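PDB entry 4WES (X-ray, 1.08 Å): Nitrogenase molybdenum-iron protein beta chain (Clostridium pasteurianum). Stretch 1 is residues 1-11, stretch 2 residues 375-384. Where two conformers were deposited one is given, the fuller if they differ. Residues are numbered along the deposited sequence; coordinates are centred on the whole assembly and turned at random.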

ATOM      1  N   MET B   1       1.396 -17.033  16.502  1.00  9.36           N
ATOM      2  CA  MET B   1       0.001 -16.805  16.031  1.00  8.78           C
ATOM      3  C   MET B   1      -0.425 -18.065  15.311  1.00  9.11           C
ATOM      4  O   MET B   1       0.382 -18.743  14.686  1.00  9.49           O
ATOM      5  CB  MET B   1      -0.024 -15.576  15.124  1.00  9.91           C
ATOM      6  CG  MET B   1      -1.338 -15.279  14.457  1.00 10.28           C
ATOM      7  SD  MET B   1      -1.428 -13.593  13.806  1.00 10.40           S
ATOM      8  CE  MET B   1      -1.610 -12.704  15.373  1.00 11.50           C
ATOM      9  N   LEU B   2      -1.709 -18.409  15.425  1.00  8.88           N
ATOM     10  CA  LEU B   2      -2.235 -19.672  14.847  1.00  9.21           C
ATOM     11  C   LEU B   2      -1.359 -20.834  15.344  1.00  8.86           C
ATOM     12  O   LEU B   2      -0.994 -21.746  14.609  1.00  9.21           O
ATOM     13  CB  LEU B   2      -2.323 -19.600  13.324  1.00  9.35           C
ATOM     14  CG  LEU B   2      -3.355 -18.632  12.776  1.00  9.32           C
ATOM     15  CD1 LEU B   2      -3.080 -18.402  11.306  1.00  9.93           C
ATOM     16  CD2 LEU B   2      -4.747 -19.132  13.010  1.00 10.60           C
ATOM     17  N   ASP B   3      -1.070 -20.815  16.641  1.00  8.94           N
ATOM     18  CA  ASP B   3      -0.095 -21.760  17.215  1.00  9.59           C
ATOM     19  C   ASP B   3      -0.621 -23.176  17.177  1.00 10.20           C
ATOM     20  O   ASP B   3       0.193 -24.117  17.202  1.00 12.10           O
ATOM     21  CB  ASP B   3       0.263 -21.372  18.635  1.00  9.87           C
ATOM     22  CG  ASP B   3       1.034 -20.078  18.746  1.00 10.96           C
ATOM     23  OD1 ASP B   3       1.404 -19.505  17.728  1.00 11.55           O
ATOM     24  OD2 ASP B   3       1.313 -19.672  19.889  1.00 13.74           O
ATOM     25  N   ALA B   4      -1.925 -23.371  17.163  1.00 10.18           N
ATOM     26  CA  ALA B   4      -2.525 -24.699  17.155  1.00 10.87           C
ATOM     27  C   ALA B   4      -2.514 -25.368  15.812  1.00 10.38           C
ATOM     28  O   ALA B   4      -2.938 -26.508  15.702  1.00 11.88           O
ATOM     29  CB  ALA B   4      -3.958 -24.636  17.700  1.00 11.13           C
ATOM     30  N   THR B   5      -2.029 -24.691  14.767  1.00  9.89           N
ATOM     31  CA  THR B   5      -1.987 -25.283  13.444  1.00 10.85           C
ATOM     32  C   THR B   5      -0.661 -26.030  13.243  1.00 12.11           C
ATOM     33  O   THR B   5       0.388 -25.385  13.212  1.00 13.89           O
ATOM     34  CB  THR B   5      -2.134 -24.190  12.376  1.00 10.40           C
ATOM     35  OG1 THR B   5      -3.363 -23.517  12.633  1.00  9.93           O
ATOM     36  CG2 THR B   5      -2.142 -24.811  10.992  1.00 10.48           C
ATOM     37  N   PRO B   6      -0.704 -27.365  13.119  1.00 12.84           N
ATOM     38  CA  PRO B   6       0.569 -28.073  13.008  1.00 14.09           C
ATOM     39  C   PRO B   6       1.065 -28.130  11.589  1.00 13.09           C
ATOM     40  O   PRO B   6       0.310 -27.942  10.635  1.00 12.91           O
ATOM     41  CB  PRO B   6       0.230 -29.476  13.493  1.00 17.91           C
ATOM     42  CG  PRO B   6      -1.220 -29.662  13.323  1.00 20.41           C
ATOM     43  CD  PRO B   6      -1.859 -28.278  13.180  1.00 12.81           C
ATOM     44  N   LYS B   7       2.356 -28.431  11.456  1.00 13.86           N
ATOM     45  CA  LYS B   7       2.932 -28.656  10.143  1.00 14.38           C
ATOM     46  C   LYS B   7       2.418 -29.949   9.500  1.00 14.26           C
ATOM     47  O   LYS B   7       2.236 -30.026   8.311  1.00 15.64           O
ATOM     48  CB  LYS B   7       4.449 -28.714  10.293  1.00 15.80           C
ATOM     49  CG  LYS B   7       5.205 -28.888   8.992  1.00 17.14           C
ATOM     50  CD  LYS B   7       6.694 -28.840   9.197  1.00 18.65           C
ATOM     51  CE  LYS B   7       7.415 -29.109   7.882  1.00 22.86           C
ATOM     52  NZ  LYS B   7       8.883 -29.143   8.062  1.00 36.47           N
ATOM     53  N   GLU B   8       2.226 -30.987  10.308  1.00 14.18           N
ATOM     54  CA  GLU B   8       1.828 -32.286   9.767  1.00 14.95           C
ATOM     55  C   GLU B   8       0.388 -32.239   9.252  1.00 13.84           C
ATOM     56  O   GLU B   8      -0.559 -31.978   9.999  1.00 14.64           O
ATOM     57  CB  GLU B   8       2.018 -33.360  10.828  1.00 18.43           C
ATOM     58  CG  GLU B   8       3.439 -33.458  11.387  1.00 29.80           C
ATOM     59  CD  GLU B   8       4.023 -32.274  12.218  1.00 46.30           C
ATOM     60  OE1 GLU B   8       3.279 -31.517  12.960  1.00 24.28           O
ATOM     61  OE2 GLU B   8       5.303 -32.156  12.160  1.00 37.52           O
ATOM     62  N   ILE B   9       0.239 -32.453   7.963  1.00 16.38           N
ATOM     63  CA  ILE B   9      -1.009 -32.185   7.275  1.00 17.54           C
ATOM     64  C   ILE B   9      -2.028 -33.225   7.665  1.00 18.38           C
ATOM     65  O   ILE B   9      -1.717 -34.426   7.755  1.00 19.13           O
ATOM     66  CB  ILE B   9      -0.815 -32.114   5.750  1.00 19.27           C
ATOM     67  CG1 ILE B   9      -0.122 -30.792   5.319  1.00 20.59           C
ATOM     68  CG2 ILE B   9      -2.148 -32.231   5.036  1.00 22.62           C
ATOM     69  CD1 ILE B   9       0.545 -30.895   3.962  1.00 25.66           C
ATOM     70  N   VAL B  10      -3.242 -32.768   7.948  1.00 17.05           N
ATOM     71  CA  VAL B  10      -4.365 -33.647   8.264  1.00 19.33           C
ATOM     72  C   VAL B  10      -5.374 -33.484   7.163  1.00 16.08           C
ATOM     73  O   VAL B  10      -5.752 -32.347   6.785  1.00 18.67           O
ATOM     74  CB  VAL B  10      -5.031 -33.304   9.623  1.00 18.78           C
ATOM     75  CG1 VAL B  10      -6.203 -34.239   9.926  1.00 19.71           C
ATOM     76  CG2 VAL B  10      -4.005 -33.309  10.758  1.00 21.87           C
ATOM     77  N   GLU B  11      -5.836 -34.598   6.654  1.00 14.32           N
ATOM     78  CA  GLU B  11      -6.940 -34.575   5.705  1.00 17.31           C
ATOM     79  C   GLU B  11      -8.256 -34.737   6.493  1.00 16.15           C
ATOM     80  O   GLU B  11      -8.751 -35.875   6.686  1.00 16.49           O
ATOM     81  CB  GLU B  11      -6.786 -35.677   4.665  1.00 20.38           C
ATOM     82  CG  GLU B  11      -5.535 -35.569   3.822  1.00 31.15           C
ATOM     83  CD  GLU B  11      -5.496 -34.290   3.046  1.00 98.17           C
ATOM     84  OE1 GLU B  11      -6.586 -33.836   2.635  1.00127.37           O
ATOM     85  OE2 GLU B  11      -4.382 -33.745   2.858  1.00125.75           O
ATOM     86  N   PHE B 375      -7.199 -23.129   7.099  1.00  8.14           N
ATOM     87  CA  PHE B 375      -6.341 -24.032   7.875  1.00  8.48           C
ATOM     88  C   PHE B 375      -5.531 -24.905   6.936  1.00  9.01           C
ATOM     89  O   PHE B 375      -4.305 -25.054   7.136  1.00  9.70           O
ATOM     90  CB  PHE B 375      -7.227 -24.830   8.846  1.00  8.88           C
ATOM     91  CG  PHE B 375      -6.478 -25.610   9.891  1.00  8.86           C
ATOM     92  CD1 PHE B 375      -6.301 -25.113  11.166  1.00  9.69           C
ATOM     93  CD2 PHE B 375      -5.998 -26.879   9.620  1.00  9.38           C
ATOM     94  CE1 PHE B 375      -5.668 -25.839  12.147  1.00  9.79           C
ATOM     95  CE2 PHE B 375      -5.345 -27.599  10.608  1.00 10.46           C
ATOM     96  CZ  PHE B 375      -5.200 -27.096  11.876  1.00 10.41           C
ATOM     97  N   ASP B 376      -6.174 -25.456   5.912  1.00  8.99           N
ATOM     98  CA  ASP B 376      -5.431 -26.211   4.884  1.00  8.91           C
ATOM     99  C   ASP B 376      -4.274 -25.403   4.329  1.00  9.74           C
ATOM    100  O   ASP B 376      -3.136 -25.877   4.260  1.00 10.39           O
ATOM    101  CB  ASP B 376      -6.336 -26.550   3.712  1.00  9.91           C
ATOM    102  CG  ASP B 376      -7.388 -27.620   4.011  1.00 10.51           C
ATOM    103  OD1 ASP B 376      -7.067 -28.638   4.670  1.00 11.63           O
ATOM    104  OD2 ASP B 376      -8.518 -27.459   3.486  1.00 12.16           O
ATOM    105  N   VAL B 377      -4.552 -24.166   3.875  1.00  9.33           N
ATOM    106  CA  VAL B 377      -3.520 -23.444   3.178  1.00  9.34           C
ATOM    107  C   VAL B 377      -2.365 -23.141   4.131  1.00  8.91           C
ATOM    108  O   VAL B 377      -1.198 -23.162   3.728  1.00  9.82           O
ATOM    109  CB  VAL B 377      -4.063 -22.206   2.467  1.00  9.91           C
ATOM    110  CG1 VAL B 377      -2.927 -21.442   1.789  1.00 13.36           C
ATOM    111  CG2 VAL B 377      -5.043 -22.631   1.397  1.00 11.97           C
ATOM    112  N   HIS B 378      -2.691 -22.788   5.375  1.00  8.44           N
ATOM    113  CA  HIS B 378      -1.621 -22.549   6.337  1.00  8.98           C
ATOM    114  C   HIS B 378      -0.737 -23.790   6.484  1.00  9.34           C
ATOM    115  O   HIS B 378       0.498 -23.697   6.482  1.00  9.90           O
ATOM    116  CB  HIS B 378      -2.192 -22.075   7.659  1.00  8.55           C
ATOM    117  CG  HIS B 378      -1.145 -21.567   8.589  1.00  9.04           C
ATOM    118  ND1 HIS B 378      -1.423 -21.306   9.903  1.00  9.64           N
ATOM    119  CD2 HIS B 378       0.160 -21.243   8.387  1.00  9.36           C
ATOM    120  CE1 HIS B 378      -0.321 -20.863  10.483  1.00  9.69           C
ATOM    121  NE2 HIS B 378       0.650 -20.794   9.571  1.00  9.88           N
ATOM    122  N   GLN B 379      -1.360 -24.951   6.650  1.00  9.23           N
ATOM    123  CA  GLN B 379      -0.569 -26.189   6.749  1.00  9.52           C
ATOM    124  C   GLN B 379       0.329 -26.371   5.534  1.00  9.81           C
ATOM    125  O   GLN B 379       1.509 -26.759   5.668  1.00 11.03           O
ATOM    126  CB  GLN B 379      -1.444 -27.422   6.921  1.00 10.35           C
ATOM    127  CG  GLN B 379      -2.229 -27.432   8.222  1.00 11.21           C
ATOM    128  CD  GLN B 379      -2.582 -28.870   8.630  1.00 11.80           C
ATOM    129  OE1 GLN B 379      -3.421 -29.515   8.020  1.00 14.57           O
ATOM    130  NE2 GLN B 379      -1.880 -29.363   9.617  1.00 12.98           N
ATOM    131  N   TRP B 380      -0.197 -26.135   4.339  1.00 10.08           N
ATOM    132  CA  TRP B 380       0.623 -26.278   3.144  1.00  9.60           C
ATOM    133  C   TRP B 380       1.818 -25.330   3.172  1.00 10.15           C
ATOM    134  O   TRP B 380       2.930 -25.737   2.821  1.00 10.97           O
ATOM    135  CB  TRP B 380      -0.211 -26.039   1.889  1.00 10.75           C
ATOM    136  CG  TRP B 380      -1.384 -26.941   1.745  1.00 11.69           C
ATOM    137  CD1 TRP B 380      -1.663 -28.105   2.438  1.00 13.36           C
ATOM    138  CD2 TRP B 380      -2.459 -26.753   0.845  1.00 11.99           C
ATOM    139  NE1 TRP B 380      -2.861 -28.628   2.020  1.00 15.89           N
ATOM    140  CE2 TRP B 380      -3.371 -27.805   1.050  1.00 14.47           C
ATOM    141  CE3 TRP B 380      -2.743 -25.779  -0.117  1.00 12.60           C
ATOM    142  CZ2 TRP B 380      -4.539 -27.919   0.305  1.00 18.67           C
ATOM    143  CZ3 TRP B 380      -3.897 -25.892  -0.845  1.00 15.24           C
ATOM    144  CH2 TRP B 380      -4.773 -26.956  -0.634  1.00 16.89           C
ATOM    145  N   ILE B 381       1.572 -24.085   3.577  1.00  9.76           N
ATOM    146  CA  ILE B 381       2.636 -23.091   3.656  1.00  9.25           C
ATOM    147  C   ILE B 381       3.732 -23.514   4.615  1.00 10.60           C
ATOM    148  O   ILE B 381       4.904 -23.286   4.363  1.00 10.90           O
ATOM    149  CB  ILE B 381       2.046 -21.724   4.008  1.00  9.75           C
ATOM    150  CG1 ILE B 381       1.286 -21.167   2.800  1.00  9.92           C
ATOM    151  CG2 ILE B 381       3.101 -20.755   4.468  1.00 10.67           C
ATOM    152  CD1 ILE B 381       0.388 -19.981   3.120  1.00 10.09           C
ATOM    153  N   LYS B 382       3.341 -24.159   5.720  1.00 10.15           N
ATOM    154  CA  LYS B 382       4.353 -24.637   6.660  0.50 10.75           C
ATOM    155  C   LYS B 382       5.269 -25.714   6.079  1.00 12.46           C
ATOM    156  O   LYS B 382       6.386 -25.922   6.575  1.00 15.59           O
ATOM    157  CB  LYS B 382       3.694 -25.188   7.927  0.50 11.81           C
ATOM    158  CG  LYS B 382       3.023 -24.129   8.777  0.50 12.55           C
ATOM    159  CD  LYS B 382       2.291 -24.763   9.946  0.50 12.81           C
ATOM    160  CE  LYS B 382       1.757 -23.697  10.864  0.50 15.15           C
ATOM    161  NZ  LYS B 382       2.868 -22.892  11.459  0.50 21.26           N
ATOM    162  N   ASN B 383       4.774 -26.419   5.065  1.00 11.61           N
ATOM    163  CA  ASN B 383       5.570 -27.431   4.381  1.00 11.93           C
ATOM    164  C   ASN B 383       6.383 -26.902   3.222  1.00 12.59           C
ATOM    165  O   ASN B 383       7.487 -27.392   2.987  1.00 14.92           O
ATOM    166  CB  ASN B 383       4.676 -28.585   3.963  1.00 13.41           C
ATOM    167  CG  ASN B 383       4.276 -29.432   5.150  1.00 13.88           C
ATOM    168  OD1 ASN B 383       4.989 -30.360   5.498  1.00 18.64           O
ATOM    169  ND2 ASN B 383       3.165 -29.109   5.782  1.00 12.74           N
ATOM    170  N   GLU B 384       5.862 -25.916   2.498  1.00 11.43           N
ATOM    171  CA  GLU B 384       6.648 -25.222   1.478  1.00 11.58           C
ATOM    172  C   GLU B 384       6.101 -23.785   1.413  1.00 10.37           C
ATOM    173  O   GLU B 384       4.913 -23.575   1.137  1.00 10.81           O
ATOM    174  CB  GLU B 384       6.547 -25.895   0.108  1.00 12.80           C
ATOM    175  CG  GLU B 384       7.368 -25.155  -0.936  1.00 16.66           C
ATOM    176  CD  GLU B 384       7.248 -25.713  -2.337  1.00 22.09           C
ATOM    177  OE1 GLU B 384       6.603 -26.791  -2.521  1.00 21.61           O
ATOM    178  OE2 GLU B 384       7.767 -25.048  -3.285  1.00 24.53           O
TER
HETATM  179  O   HOH W   1       1.530 -21.400  13.414  1.00 14.34           O
HETATM  180  O   HOH W   2      -4.069 -21.985  10.541  1.00 10.33           O
HETATM  181  O   HOH W   3      -6.142 -29.964   7.932  1.00 14.72           O
HETATM  182  O   HOH W   4      -8.550 -30.909   5.346  1.00 20.96           O
HETATM  183  O   HOH W   5      -4.728 -29.945   4.797  1.00 39.29           O
HETATM  184  O   HOH W   6      -4.202 -31.006   2.725  1.00 28.46           O

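An irregular segment can be held against a helix when side chains of the helix satisfy its backbone polar groups, and the N-terminus of this nitrogenase beta chain is a clear example. Phe375 opens the contact: its buried ring receives Thr5 CG2 over one face, 4.0 Å from the ring centroid, while Pro6 CD lies 3.8 Å from Phe375 CZ. One turn on, His378 meets Leu2 and Thr5, and water 2 joins His378 ND1 (2.8 Å) to Thr5 OG1 (2.7 Å).

Gln379 is the centrepiece. Its CA-to-CB bond points toward the segment, and its amide serves as both donor and acceptor: NE2 donates to Pro6 O (2.8 Å) and weakly to Glu8 O (3.0 Å), while OE1 accepts from Val10 N (3.3 Å). One carboxamide thus bonds to three backbone groups of the segment. Trp380 adds apolar contact, its CD1 3.9 Å from Ile9 CD1, and its NE1 reaches Glu11 OE2 through water 6.

Lys382 suits its place because its methylenes pass the backbone, CE 3.2 Å from Thr5 O, and still bring NZ to water 1, which lies 2.8 Å from Leu2 O. Finally, Asn383 ND2, with two N-H donors, donates hydrogen bonds to both Lys7 O (2.8 Å) and Gln379 O (2.9 Å), tying segment to helix. The two stretches bury 694 Å² between them, both sides summed.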